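Local coordinates for putative transcriptional regulator protein, LacI family (Rhizobium etli, PDB 3MIZ) that probably acts as a DNA-binding transcription factor of the LacI family, a repressor whose regulatory part has the two-lobed fold of periplasmic binding proteins, at residues 79-84 with 142-147; 121-126 with 154-159; 135-140 with 206-211; 147-152 with 230-235; 221-226 with 242-247. All blocks are in the same frame, centred on the assembly; numbering follows the deposited sequence.

In the fold
The five contacts run from the cleft between the two lobes into the C-terminal lobe and out toward the second subunit. Contact 1 joins the lobes; contacts 2 to 5 lie within the C-terminal one. Contacts 1, 2 and 4 all use helix 144-160, with the centre of contact 4 about 12 Å from each of the other two. D115 ties contacts 1 and 4 together, pairing with both R81 and R149. Contacts 3 and 4 are about 9 Å apart between centres and join where D206 N meets F232 O. Contact 5, about 29 Å from contact 1 between centres, reaches the second subunit, as contact 3 does. Effectors of LacI-family repressors generally bind in this cleft.

Contact 1. Residues 79-84 with 142-147; sequences MYRRIV and ILLGAE
R81 and G145 bring the two backbones to 5.9 Å between their CA atoms, where the short strand 81-83 passes the first turn of helix 144-160. Two waters fill the polar part of this approach. Both donate to R81 O; water 1 accepts from G145 N at 2.8 Å, and water 2 from L144 N at 3.1 Å, so N-H groups of the helix start are answered through solvent. Beside them, L143 CD2 sits over one face of the Y80 ring, 3.6 Å from its centroid and 20° off the normal, a CH-pi contact. Y80 turns its ring there with CG lodged between the backbone N and carbonyl carbon (chi1 45°). At the other end, L144 CD2 packs on I83 CG1 at 4.0 Å, the two side chains crossing at about a right angle. The R81 guanidinium is held by D115 and E112. A water-bridged, lightly packed surface between an N-terminal-lobe strand and a C-terminal-lobe helix fits the interlobe cleft of the periplasmic binding protein fold.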
# COMPACT_ATOMS: atom_id res chain seq x y z
N MSE A 79 1.43 10.28 7.48
CA MSE A 79 1.86 9.10 6.73
C MSE A 79 3.36 8.85 6.89
O MSE A 79 3.80 7.70 6.95
CB MSE A 79 1.50 9.27 5.25
CG MSE A 79 0.01 9.12 4.98
SE MSE A 79 -0.63 7.37 5.53
CE MSE A 79 -1.42 7.81 7.26
N TYR A 80 4.14 9.92 6.93
CA TYR A 80 5.57 9.77 7.16
C TYR A 80 5.94 10.69 8.30
O TYR A 80 5.18 11.60 8.65
CB TYR A 80 6.41 10.10 5.90
CG TYR A 80 6.00 11.35 5.16
CD1 TYR A 80 5.16 11.27 4.05
CD2 TYR A 80 6.46 12.60 5.56
CE1 TYR A 80 4.80 12.41 3.34
CE2 TYR A 80 6.10 13.75 4.86
CZ TYR A 80 5.27 13.65 3.75
OH TYR A 80 4.94 14.78 3.05
N ARG A 81 7.09 10.46 8.90
CA ARG A 81 7.50 11.25 10.04
C ARG A 81 7.63 12.73 9.71
O ARG A 81 8.32 13.12 8.78
CB ARG A 81 8.80 10.70 10.59
CG ARG A 81 9.03 11.04 12.04
CD ARG A 81 10.23 10.30 12.56
NE ARG A 81 10.64 10.81 13.85
CZ ARG A 81 11.72 10.38 14.50
NH1 ARG A 81 12.48 9.43 13.97
NH2 ARG A 81 12.03 10.91 15.67
N ARG A 82 6.95 13.57 10.50
CA ARG A 82 6.97 15.01 10.28
C ARG A 82 7.03 15.77 11.60
O ARG A 82 6.71 15.23 12.66
CB ARG A 82 5.69 15.45 9.55
CG ARG A 82 5.47 14.89 8.15
CD ARG A 82 4.10 15.32 7.63
NE ARG A 82 3.95 16.77 7.68
CZ ARG A 82 2.78 17.41 7.61
NH1 ARG A 82 1.65 16.73 7.48
NH2 ARG A 82 2.75 18.74 7.69
N ILE A 83 7.44 17.03 11.52
CA ILE A 83 7.46 17.92 12.66
C ILE A 83 6.45 18.98 12.20
O ILE A 83 6.68 19.65 11.19
CB ILE A 83 8.83 18.59 12.87
CG1 ILE A 83 9.89 17.54 13.21
CG2 ILE A 83 8.75 19.58 14.03
CD1 ILE A 83 11.31 18.11 13.28
N VAL A 84 5.34 19.10 12.91
CA VAL A 84 4.31 20.04 12.51
C VAL A 84 3.29 20.30 13.60
O VAL A 84 2.96 19.41 14.40
CB VAL A 84 3.56 19.54 11.25
CG1 VAL A 84 2.99 18.15 11.51
CG2 VAL A 84 2.43 20.50 10.88
N ILE A 142 13.69 15.13 1.28
CA ILE A 142 12.69 16.01 1.88
C ILE A 142 12.12 15.35 3.13
O ILE A 142 11.62 16.02 4.04
CB ILE A 142 11.53 16.30 0.90
CG1 ILE A 142 10.60 17.35 1.50
CG2 ILE A 142 10.76 15.03 0.61
CD1 ILE A 142 9.46 17.78 0.58
N LEU A 143 12.21 14.03 3.18
CA LEU A 143 11.70 13.27 4.31
C LEU A 143 12.63 13.32 5.50
O LEU A 143 13.82 13.00 5.40
CB LEU A 143 11.47 11.82 3.89
CG LEU A 143 10.36 11.62 2.86
CD1 LEU A 143 10.23 10.14 2.51
CD2 LEU A 143 9.05 12.14 3.44
N LEU A 144 12.09 13.71 6.65
CA LEU A 144 12.86 13.79 7.88
C LEU A 144 13.45 12.42 8.20
O LEU A 144 14.62 12.30 8.56
CB LEU A 144 11.97 14.24 9.04
CG LEU A 144 12.68 14.17 10.40
CD1 LEU A 144 13.79 15.22 10.45
CD2 LEU A 144 11.68 14.38 11.53
N GLY A 145 12.61 11.39 8.10
CA GLY A 145 13.06 10.04 8.38
C GLY A 145 14.25 9.63 7.53
O GLY A 145 15.18 9.00 8.03
N ALA A 146 14.20 9.98 6.25
CA ALA A 146 15.29 9.63 5.33
C ALA A 146 16.61 10.20 5.81
O ALA A 146 17.63 9.51 5.81
CB ALA A 146 14.98 10.15 3.94
N GLU A 147 16.59 11.47 6.22
CA GLU A 147 17.79 12.14 6.68
C GLU A 147 18.29 11.57 8.00
O GLU A 147 19.49 11.44 8.20
CB GLU A 147 17.54 13.64 6.84
CG GLU A 147 18.74 14.52 6.54
CD GLU A 147 19.25 14.37 5.10
OE1 GLU A 147 18.45 13.98 4.21
OE2 GLU A 147 20.44 14.66 4.86
O HOH W 1 10.02 11.48 7.16
O HOH W 2 9.34 15.02 7.07

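Contact 2. Residues 121-126 with 154-159; sequences DLTRYL and RRTTSE
T123 and T156 carry this contact and mark where helices 115-127 and 144-160 come nearest within the two segments. The van der Waals part is a methyl against a hydroxyl oxygen: T123 CG2 lies 3.0 Å from T156 OG1, a tight approach, and T123 CB is 3.3 Å from the same oxygen. T123 directs its methyl across the gap because CG2 is anti to the backbone N, with OG1 beside that N (chi1 -61°).

The hydrogen bonding is intrahelical. T123 OG1 turns back to A119 O, while T156 OG1 turns back to A152 O, its main partner, with F153 O also in range of the same hydroxyl, so both hydroxyls are satisfied on their own helices and no hydrogen bond crosses between the segments. With both side chains short and their hydroxyls turned back, the CA atoms of T123 and T156 can approach to 6.8 Å, and the 157 Å² buried is correspondingly modest.

Electrostatics adds little: R124 NH1 and E159 OE1 have opposite charges but remain 4.7 Å apart.

Both helices belong to the Rossmann-like C-terminal lobe. Helix 115-127 rests on strand 200-203, where T123, L122 and L126 all touch M202, while helix 144-160 makes the connection between the parallel strands 134-138 and 167-174.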
# COMPACT_ATOMS: atom_id res chain seq x y z
N ASP A 121 21.23 0.34 14.30
CA ASP A 121 21.30 -1.09 14.55
C ASP A 121 21.48 -1.91 13.28
O ASP A 121 22.14 -2.95 13.29
CB ASP A 121 20.06 -1.57 15.29
CG ASP A 121 20.02 -1.06 16.72
OD1 ASP A 121 21.09 -0.69 17.24
OD2 ASP A 121 18.93 -1.05 17.32
N LEU A 122 20.91 -1.43 12.18
CA LEU A 122 21.01 -2.11 10.90
C LEU A 122 22.43 -1.95 10.37
O LEU A 122 23.00 -2.88 9.79
CB LEU A 122 19.98 -1.52 9.93
CG LEU A 122 19.47 -2.35 8.76
CD1 LEU A 122 19.16 -3.77 9.18
CD2 LEU A 122 18.23 -1.67 8.22
N THR A 123 23.03 -0.78 10.58
CA THR A 123 24.39 -0.54 10.12
C THR A 123 25.36 -1.40 10.95
O THR A 123 26.27 -2.02 10.40
CB THR A 123 24.76 0.97 10.24
OG1 THR A 123 23.86 1.74 9.42
CG2 THR A 123 26.19 1.22 9.77
N ARG A 124 25.14 -1.45 12.26
CA ARG A 124 26.00 -2.27 13.13
C ARG A 124 25.88 -3.75 12.75
O ARG A 124 26.85 -4.51 12.84
CB ARG A 124 25.60 -2.09 14.59
CG ARG A 124 25.86 -0.70 15.17
CD ARG A 124 25.22 -0.57 16.55
NE ARG A 124 25.65 -1.63 17.46
CZ ARG A 124 26.72 -1.56 18.25
NH1 ARG A 124 27.49 -0.48 18.24
NH2 ARG A 124 27.02 -2.57 19.05
N TYR A 125 24.68 -4.15 12.35
CA TYR A 125 24.43 -5.53 11.94
C TYR A 125 25.40 -5.92 10.82
O TYR A 125 26.05 -6.97 10.88
CB TYR A 125 22.98 -5.67 11.46
CG TYR A 125 22.64 -7.02 10.87
CD1 TYR A 125 22.86 -7.29 9.52
CD2 TYR A 125 22.10 -8.04 11.66
CE1 TYR A 125 22.56 -8.53 8.97
CE2 TYR A 125 21.80 -9.29 11.12
CZ TYR A 125 22.03 -9.53 9.77
OH TYR A 125 21.73 -10.76 9.24
N LEU A 126 25.51 -5.06 9.82
CA LEU A 126 26.41 -5.30 8.70
C LEU A 126 27.88 -5.27 9.15
O LEU A 126 28.66 -6.14 8.77
CB LEU A 126 26.17 -4.27 7.60
CG LEU A 126 24.82 -4.44 6.90
CD1 LEU A 126 24.56 -3.29 5.95
CD2 LEU A 126 24.81 -5.78 6.14
N ARG A 154 25.96 7.40 8.73
CA ARG A 154 27.21 8.15 8.75
C ARG A 154 27.98 8.04 10.06
O ARG A 154 29.17 7.73 10.05
CB ARG A 154 26.96 9.63 8.43
CG ARG A 154 26.64 9.93 6.98
CD ARG A 154 26.35 11.42 6.81
NE ARG A 154 25.92 11.77 5.46
CZ ARG A 154 26.71 11.77 4.39
NH1 ARG A 154 27.99 11.44 4.50
NH2 ARG A 154 26.22 12.11 3.20
N ARG A 155 27.33 8.31 11.19
CA ARG A 155 28.04 8.23 12.46
C ARG A 155 28.36 6.82 12.93
O ARG A 155 29.42 6.58 13.50
CB ARG A 155 27.28 8.95 13.58
CG ARG A 155 28.05 8.91 14.91
CD ARG A 155 27.27 9.52 16.06
NE ARG A 155 27.91 9.29 17.36
CZ ARG A 155 29.08 9.79 17.73
NH1 ARG A 155 29.78 10.57 16.91
NH2 ARG A 155 29.56 9.54 18.94
N THR A 156 27.44 5.88 12.71
CA THR A 156 27.69 4.51 13.15
C THR A 156 28.91 3.95 12.45
O THR A 156 29.74 3.28 13.07
CB THR A 156 26.48 3.60 12.89
OG1 THR A 156 26.16 3.63 11.50
CG2 THR A 156 25.29 4.08 13.71
N THR A 157 29.02 4.23 11.16
CA THR A 157 30.16 3.76 10.39
C THR A 157 31.43 4.46 10.85
O THR A 157 32.51 3.86 10.87
CB THR A 157 29.96 3.97 8.87
OG1 THR A 157 31.15 3.57 8.18
CG2 THR A 157 29.66 5.41 8.55
N SER A 158 31.33 5.73 11.23
CA SER A 158 32.51 6.46 11.70
C SER A 158 32.93 5.99 13.09
O SER A 158 34.11 5.83 13.37
CB SER A 158 32.26 7.97 11.72
OG SER A 158 32.45 8.54 10.43
N GLU A 159 31.94 5.76 13.95
CA GLU A 159 32.19 5.30 15.31
C GLU A 159 32.87 3.93 15.28
O GLU A 159 33.63 3.58 16.19
CB GLU A 159 30.86 5.22 16.07
CG GLU A 159 30.96 4.75 17.51
CD GLU A 159 29.61 4.70 18.21
OE1 GLU A 159 28.70 3.98 17.72
OE2 GLU A 159 29.44 5.37 19.25

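Contact 3. Residues 135-140 with 206-211; sequences GYIRLN and DEMAIQ
M208, a selenomethionine in this crystal, leaves its helix with CG anti to the carbonyl carbon (chi1 -62°), runs extended through chi2 (171°) and bends at chi3 (70°), which turns CE toward I137 and lays SE beside L139. The setting is the parallel sheet of the Rossmann-like C-terminal lobe: strand 134-138 neighbours strand 200-203, and helix 206-217 follows the latter, so the contact packs a helix side chain against the end of an adjacent strand. With 8.0 Å between L139 CA and M208 CA, the long side chain spans most of the gap. No hydrogen bond crosses it. I137 meets the methyl through CG2, at 3.6 Å from M208 CE. L139 meets the selenium with its backbone CA, 3.8 Å from M208 SE, and with CD1 at 4.0 Å from the same atom. M173 and V184 also touch M208, closing it into the apolar interior, while I137 rests on A188 and M191 of helix 184-192. On helix 206-217 itself, E207, I210 and Q211 pack against the second subunit. At the strand end the methyl also lies close to two backbone oxygens: M208 CE is 3.4 Å from I137 O and 3.3 Å from R138 O.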
# COMPACT_ATOMS: atom_id res chain seq x y z
N GLY A 135 27.32 0.42 0.85
CA GLY A 135 26.63 1.39 0.02
C GLY A 135 25.33 1.79 0.69
O GLY A 135 24.77 1.03 1.48
N TYR A 136 24.85 2.99 0.39
CA TYR A 136 23.60 3.47 0.96
C TYR A 136 22.90 4.31 -0.11
O TYR A 136 23.44 5.31 -0.57
CB TYR A 136 23.86 4.33 2.20
CG TYR A 136 22.61 4.71 2.95
CD1 TYR A 136 22.12 3.92 4.00
CD2 TYR A 136 21.86 5.82 2.57
CE1 TYR A 136 20.91 4.22 4.63
CE2 TYR A 136 20.64 6.13 3.19
CZ TYR A 136 20.17 5.33 4.22
OH TYR A 136 18.96 5.61 4.80
N ILE A 137 21.71 3.88 -0.53
CA ILE A 137 20.96 4.63 -1.52
C ILE A 137 19.84 5.33 -0.77
O ILE A 137 18.94 4.70 -0.20
CB ILE A 137 20.44 3.71 -2.64
CG1 ILE A 137 21.61 2.97 -3.28
CG2 ILE A 137 19.75 4.53 -3.71
CD1 ILE A 137 21.23 2.10 -4.46
N ARG A 138 19.94 6.66 -0.75
CA ARG A 138 19.03 7.55 -0.03
C ARG A 138 17.58 7.69 -0.46
O ARG A 138 17.27 7.82 -1.65
CB ARG A 138 19.64 8.96 0.00
CG ARG A 138 21.02 9.03 0.62
CD ARG A 138 21.66 10.38 0.36
NE ARG A 138 20.88 11.47 0.96
CZ ARG A 138 21.18 12.76 0.82
NH1 ARG A 138 22.24 13.12 0.09
NH2 ARG A 138 20.45 13.69 1.42
N LEU A 139 16.71 7.70 0.54
CA LEU A 139 15.29 7.91 0.34
C LEU A 139 15.16 9.43 0.14
O LEU A 139 16.09 10.18 0.47
CB LEU A 139 14.53 7.48 1.60
CG LEU A 139 13.01 7.67 1.67
CD1 LEU A 139 12.32 6.83 0.62
CD2 LEU A 139 12.53 7.28 3.07
N ASN A 140 14.03 9.86 -0.40
CA ASN A 140 13.76 11.28 -0.65
C ASN A 140 14.26 12.17 0.48
O ASN A 140 13.78 12.09 1.61
CB ASN A 140 12.25 11.50 -0.82
CG ASN A 140 11.93 12.82 -1.50
OD1 ASN A 140 12.64 13.81 -1.33
ND2 ASN A 140 10.84 12.84 -2.26
N ASP A 206 12.39 -0.37 2.14
CA ASP A 206 12.10 -1.64 1.48
C ASP A 206 11.63 -1.49 0.04
O ASP A 206 12.03 -2.26 -0.83
CB ASP A 206 11.05 -2.42 2.27
CG ASP A 206 11.51 -2.74 3.69
OD1 ASP A 206 12.73 -2.87 3.91
OD2 ASP A 206 10.64 -2.88 4.57
N GLU A 207 10.77 -0.51 -0.22
CA GLU A 207 10.26 -0.30 -1.56
C GLU A 207 11.41 -0.18 -2.56
O GLU A 207 11.41 -0.84 -3.60
CB GLU A 207 9.40 0.97 -1.59
CG GLU A 207 8.53 1.07 -2.82
CD GLU A 207 7.59 2.25 -2.78
OE1 GLU A 207 6.95 2.46 -1.72
OE2 GLU A 207 7.49 2.96 -3.80
N MSE A 208 12.40 0.65 -2.23
CA MSE A 208 13.57 0.88 -3.08
C MSE A 208 14.40 -0.39 -3.31
O MSE A 208 15.07 -0.54 -4.34
CB MSE A 208 14.47 1.95 -2.44
CG MSE A 208 13.85 3.33 -2.26
SE MSE A 208 15.01 4.49 -1.19
CE MSE A 208 16.41 4.71 -2.48
N ALA A 209 14.36 -1.31 -2.34
CA ALA A 209 15.11 -2.56 -2.44
C ALA A 209 14.72 -3.38 -3.65
O ALA A 209 15.53 -4.12 -4.18
CB ALA A 209 14.94 -3.40 -1.17
N ILE A 210 13.47 -3.25 -4.09
CA ILE A 210 13.03 -4.00 -5.26
C ILE A 210 13.96 -3.67 -6.44
O ILE A 210 14.41 -4.57 -7.14
CB ILE A 210 11.59 -3.64 -5.68
CG1 ILE A 210 10.60 -4.06 -4.58
CG2 ILE A 210 11.23 -4.38 -6.98
CD1 ILE A 210 9.19 -3.51 -4.80
N GLN A 211 14.22 -2.39 -6.65
CA GLN A 211 15.08 -1.97 -7.76
C GLN A 211 16.54 -2.36 -7.59
O GLN A 211 17.23 -2.62 -8.59
CB GLN A 211 14.98 -0.45 -7.96
CG GLN A 211 13.58 -0.01 -8.37
CD GLN A 211 13.52 1.46 -8.71
OE1 GLN A 211 14.21 1.93 -9.63
NE2 GLN A 211 12.70 2.21 -7.98

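Contact 4. Residues 147-152 with 230-235; sequences ELRLDA and VGFDDF
R149 lays its guanidinium flat on the F232 ring, with centres 4.0 Å apart and planes only 10° from parallel, a stacked cation-pi pair at the cleft of the two-lobed periplasmic binding protein fold. The extended chain follows the same face: NE stands 3.7 Å above the F232 ring plane, and CD makes a CH-pi contact 3.9 Å from the ring centroid. D233 meets the guanidinium obliquely, its carboxylate plane turned 81° from that of the cation. OD1 of D233 lies 3.2 Å from both R149 NH1 and R149 NH2, a salt bridge whose two hydrogen bonds are weak, being both long and strongly bent (near 122°).

Further out, D115 takes R149 NE in a second salt bridge and G204 O receives a bond from NH1, fixing the rotation of the group over the ring. L251 touches R149, F232 and D233 alike. A leucine in place of this arginine would probably leave D233 without its cationic mate, D115 without one of its partners, and the F232 ring without its flat cover. A water completes the link across the contact, donating to D233 OD2 at 2.6 Å and accepting from R149 NH1 at 3.2 Å.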
# COMPACT_ATOMS: atom_id res chain seq x y z
N GLU A 147 16.59 11.47 6.22
CA GLU A 147 17.79 12.14 6.68
C GLU A 147 18.29 11.57 8.00
O GLU A 147 19.49 11.44 8.20
CB GLU A 147 17.54 13.64 6.84
CG GLU A 147 18.74 14.52 6.54
CD GLU A 147 19.25 14.37 5.10
OE1 GLU A 147 18.45 13.98 4.21
OE2 GLU A 147 20.44 14.66 4.86
N LEU A 148 17.37 11.24 8.90
CA LEU A 148 17.79 10.67 10.19
C LEU A 148 18.43 9.30 10.01
O LEU A 148 19.37 8.96 10.72
CB LEU A 148 16.59 10.55 11.13
CG LEU A 148 15.98 11.88 11.57
CD1 LEU A 148 14.79 11.60 12.49
CD2 LEU A 148 17.03 12.71 12.29
N ARG A 149 17.93 8.50 9.08
CA ARG A 149 18.50 7.18 8.84
C ARG A 149 19.91 7.34 8.27
O ARG A 149 20.81 6.55 8.58
CB ARG A 149 17.62 6.39 7.87
CG ARG A 149 16.22 6.17 8.41
CD ARG A 149 15.29 5.55 7.39
NE ARG A 149 13.92 5.57 7.87
CZ ARG A 149 12.88 5.10 7.19
NH1 ARG A 149 13.05 4.55 5.99
NH2 ARG A 149 11.67 5.17 7.72
N LEU A 150 20.09 8.36 7.44
CA LEU A 150 21.39 8.63 6.83
C LEU A 150 22.34 9.17 7.89
O LEU A 150 23.53 8.83 7.90
CB LEU A 150 21.24 9.65 5.70
CG LEU A 150 22.55 10.13 5.06
CD1 LEU A 150 23.30 8.95 4.42
CD2 LEU A 150 22.24 11.19 4.02
N ASP A 151 21.83 10.00 8.80
CA ASP A 151 22.67 10.54 9.87
C ASP A 151 23.23 9.37 10.68
O ASP A 151 24.40 9.37 11.07
CB ASP A 151 21.87 11.43 10.82
CG ASP A 151 21.49 12.77 10.22
OD1 ASP A 151 22.14 13.23 9.25
OD2 ASP A 151 20.54 13.39 10.75
N ALA A 152 22.38 8.38 10.92
CA ALA A 152 22.77 7.20 11.70
C ALA A 152 23.83 6.39 10.98
O ALA A 152 24.81 5.96 11.58
CB ALA A 152 21.56 6.33 11.99
N VAL A 230 19.98 -4.82 2.73
CA VAL A 230 19.06 -4.68 3.86
C VAL A 230 18.16 -3.48 3.52
O VAL A 230 18.55 -2.61 2.76
CB VAL A 230 19.81 -4.44 5.21
CG1 VAL A 230 20.69 -5.65 5.53
CG2 VAL A 230 20.66 -3.17 5.14
N GLY A 231 16.94 -3.48 4.05
CA GLY A 231 16.04 -2.37 3.76
C GLY A 231 15.62 -1.64 5.02
O GLY A 231 16.37 -1.61 6.00
N PHE A 232 14.44 -1.03 4.99
CA PHE A 232 13.92 -0.32 6.14
C PHE A 232 12.40 -0.15 6.01
O PHE A 232 11.91 0.17 4.92
CB PHE A 232 14.58 1.06 6.28
CG PHE A 232 14.62 1.58 7.69
CD1 PHE A 232 13.44 1.86 8.38
CD2 PHE A 232 15.84 1.78 8.33
CE1 PHE A 232 13.47 2.33 9.69
CE2 PHE A 232 15.89 2.26 9.65
CZ PHE A 232 14.70 2.53 10.33
N ASP A 233 11.70 -0.38 7.12
CA ASP A 233 10.24 -0.25 7.26
C ASP A 233 9.50 -1.56 7.58
O ASP A 233 8.54 -1.57 8.34
CB ASP A 233 9.58 0.29 5.99
CG ASP A 233 9.93 1.73 5.69
OD1 ASP A 233 10.68 2.38 6.45
OD2 ASP A 233 9.44 2.21 4.65
N ASP A 234 9.98 -2.64 6.97
CA ASP A 234 9.35 -3.96 6.99
C ASP A 234 7.97 -3.82 6.37
O ASP A 234 6.95 -4.13 6.98
CB ASP A 234 9.23 -4.60 8.38
CG ASP A 234 8.86 -6.10 8.28
OD1 ASP A 234 9.27 -6.75 7.29
OD2 ASP A 234 8.18 -6.63 9.18
N PHE A 235 7.97 -3.29 5.15
CA PHE A 235 6.76 -3.11 4.35
C PHE A 235 6.50 -4.52 3.83
O PHE A 235 7.11 -4.93 2.85
CB PHE A 235 7.05 -2.13 3.21
CG PHE A 235 5.89 -1.89 2.28
CD1 PHE A 235 4.58 -1.94 2.73
CD2 PHE A 235 6.12 -1.57 0.94
CE1 PHE A 235 3.51 -1.68 1.87
CE2 PHE A 235 5.06 -1.30 0.07
CZ PHE A 235 3.75 -1.35 0.54
O HOH W 3 10.22 4.66 4.43

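Contact 5. Residues 221-226 with 242-247; sequences LRIPQD and LKPELT
P244 and P224 are puckered rings that meet by their CG and CD atoms, while the planar amide, guanidinium and carboxylate groups of Q225, R222 and D226 stand off on the far side of the 221-226 segment. There R222 NH1 donates to Q225 OE1 at 2.7 Å, in the amide carbonyl plane and on a lone pair, with the amide oxygen tilted 20° out of the guanidinium plane. D226 OD1 accepts from R222 N at 2.8 Å on its anti side, 33° out of the carboxylate plane, and the backbone bond from D226 N to R222 O helps shape the same short turn. Across the contact, CD of P244 lies 3.6 Å from I223 CB, and CG of P244 lies 3.7 Å from I223 CG2, so the branched side chain crosses the ring obliquely and meets both atoms. P224 adds a single pair, P224 CD to P244 CG at 3.7 Å.

The peptide bond before P244 is cis, and the carbonyl of P244 is bonded to the Y213 hydroxyl of helix 206-217, which anchors the loop leading to strand 248-250. Replacing this proline by an alanine removes CG and CD, and would probably leave I223 and P224 facing a gap and the cis bond harder to keep. L242 and K243, just before it, touch the second subunit. The contact proper has no hydrogen bond: aliphatic carbons meet aliphatic carbons, so shape complementarity and burial of apolar surface hold it.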
# COMPACT_ATOMS: atom_id res chain seq x y z
N LEU A 221 24.95 -10.83 -10.22
CA LEU A 221 25.32 -10.97 -8.81
C LEU A 221 24.24 -11.72 -8.03
O LEU A 221 23.04 -11.52 -8.28
CB LEU A 221 25.54 -9.59 -8.19
CG LEU A 221 26.70 -8.77 -8.78
CD1 LEU A 221 26.72 -7.37 -8.19
CD2 LEU A 221 28.01 -9.49 -8.50
N ARG A 222 24.66 -12.58 -7.11
CA ARG A 222 23.75 -13.35 -6.28
C ARG A 222 23.60 -12.54 -5.00
O ARG A 222 24.59 -12.04 -4.46
CB ARG A 222 24.33 -14.73 -5.97
CG ARG A 222 24.74 -15.50 -7.22
CD ARG A 222 25.41 -16.83 -6.88
NE ARG A 222 25.82 -17.54 -8.09
CZ ARG A 222 26.34 -18.76 -8.11
NH1 ARG A 222 26.52 -19.43 -6.97
NH2 ARG A 222 26.68 -19.33 -9.26
N ILE A 223 22.38 -12.43 -4.49
CA ILE A 223 22.18 -11.60 -3.31
C ILE A 223 23.10 -11.91 -2.12
O ILE A 223 24.24 -11.45 -2.10
CB ILE A 223 20.70 -11.58 -2.88
CG1 ILE A 223 19.83 -11.19 -4.07
CG2 ILE A 223 20.51 -10.59 -1.74
CD1 ILE A 223 20.15 -9.81 -4.67
N PRO A 224 22.66 -12.71 -1.14
CA PRO A 224 23.64 -12.89 -0.07
C PRO A 224 25.08 -13.20 -0.52
O PRO A 224 26.02 -12.53 -0.10
CB PRO A 224 23.02 -14.01 0.78
CG PRO A 224 22.28 -14.81 -0.23
CD PRO A 224 21.62 -13.75 -1.09
N GLN A 225 25.23 -14.19 -1.40
CA GLN A 225 26.56 -14.61 -1.88
C GLN A 225 27.48 -13.51 -2.42
O GLN A 225 28.63 -13.41 -2.01
CB GLN A 225 26.42 -15.70 -2.94
CG GLN A 225 27.75 -16.31 -3.39
CD GLN A 225 27.60 -17.26 -4.57
OE1 GLN A 225 26.80 -18.19 -4.54
NE2 GLN A 225 28.39 -17.02 -5.62
N ASP A 226 26.98 -12.71 -3.35
CA ASP A 226 27.80 -11.66 -3.96
C ASP A 226 27.64 -10.27 -3.34
O ASP A 226 28.59 -9.49 -3.29
CB ASP A 226 27.53 -11.63 -5.46
CG ASP A 226 27.98 -12.92 -6.14
OD1 ASP A 226 27.42 -13.27 -7.20
OD2 ASP A 226 28.90 -13.58 -5.61
N LEU A 242 10.33 -10.29 -2.10
CA LEU A 242 11.70 -10.44 -2.54
C LEU A 242 12.27 -11.75 -2.01
O LEU A 242 11.94 -12.19 -0.90
CB LEU A 242 12.56 -9.28 -2.03
CG LEU A 242 12.11 -7.86 -2.41
CD1 LEU A 242 12.99 -6.83 -1.72
CD2 LEU A 242 12.15 -7.69 -3.92
N LYS A 243 13.11 -12.38 -2.82
CA LYS A 243 13.76 -13.62 -2.45
C LYS A 243 15.22 -13.40 -2.82
O LYS A 243 15.52 -13.06 -3.97
CB LYS A 243 13.19 -14.80 -3.26
CG LYS A 243 11.68 -14.97 -3.17
CD LYS A 243 11.23 -15.37 -1.77
CE LYS A 243 9.71 -15.55 -1.73
NZ LYS A 243 9.23 -15.98 -0.39
N PRO A 244 16.14 -13.59 -1.87
CA PRO A 244 15.90 -13.99 -0.48
C PRO A 244 15.09 -12.97 0.32
O PRO A 244 15.06 -11.78 -0.01
CB PRO A 244 17.31 -14.15 0.08
CG PRO A 244 18.06 -13.07 -0.65
CD PRO A 244 17.56 -13.23 -2.07
N GLU A 245 14.44 -13.45 1.38
CA GLU A 245 13.64 -12.60 2.26
C GLU A 245 14.52 -11.46 2.75
O GLU A 245 15.64 -11.69 3.21
CB GLU A 245 13.12 -13.42 3.45
CG GLU A 245 12.08 -14.46 3.09
CD GLU A 245 10.76 -13.85 2.66
OE1 GLU A 245 10.75 -13.13 1.64
OE2 GLU A 245 9.74 -14.08 3.35
N LEU A 246 14.00 -10.24 2.67
CA LEU A 246 14.74 -9.03 3.05
C LEU A 246 14.92 -8.75 4.54
O LEU A 246 13.94 -8.62 5.29
CB LEU A 246 14.09 -7.82 2.40
CG LEU A 246 14.79 -6.46 2.51
CD1 LEU A 246 16.11 -6.49 1.75
CD2 LEU A 246 13.88 -5.39 1.93
N THR A 247 16.17 -8.63 4.97
CA THR A 247 16.47 -8.30 6.36
C THR A 247 16.24 -6.79 6.45
O THR A 247 16.73 -6.04 5.62
CB THR A 247 17.91 -8.68 6.69
OG1 THR A 247 18.01 -10.11 6.74
CG2 THR A 247 18.33 -8.09 8.04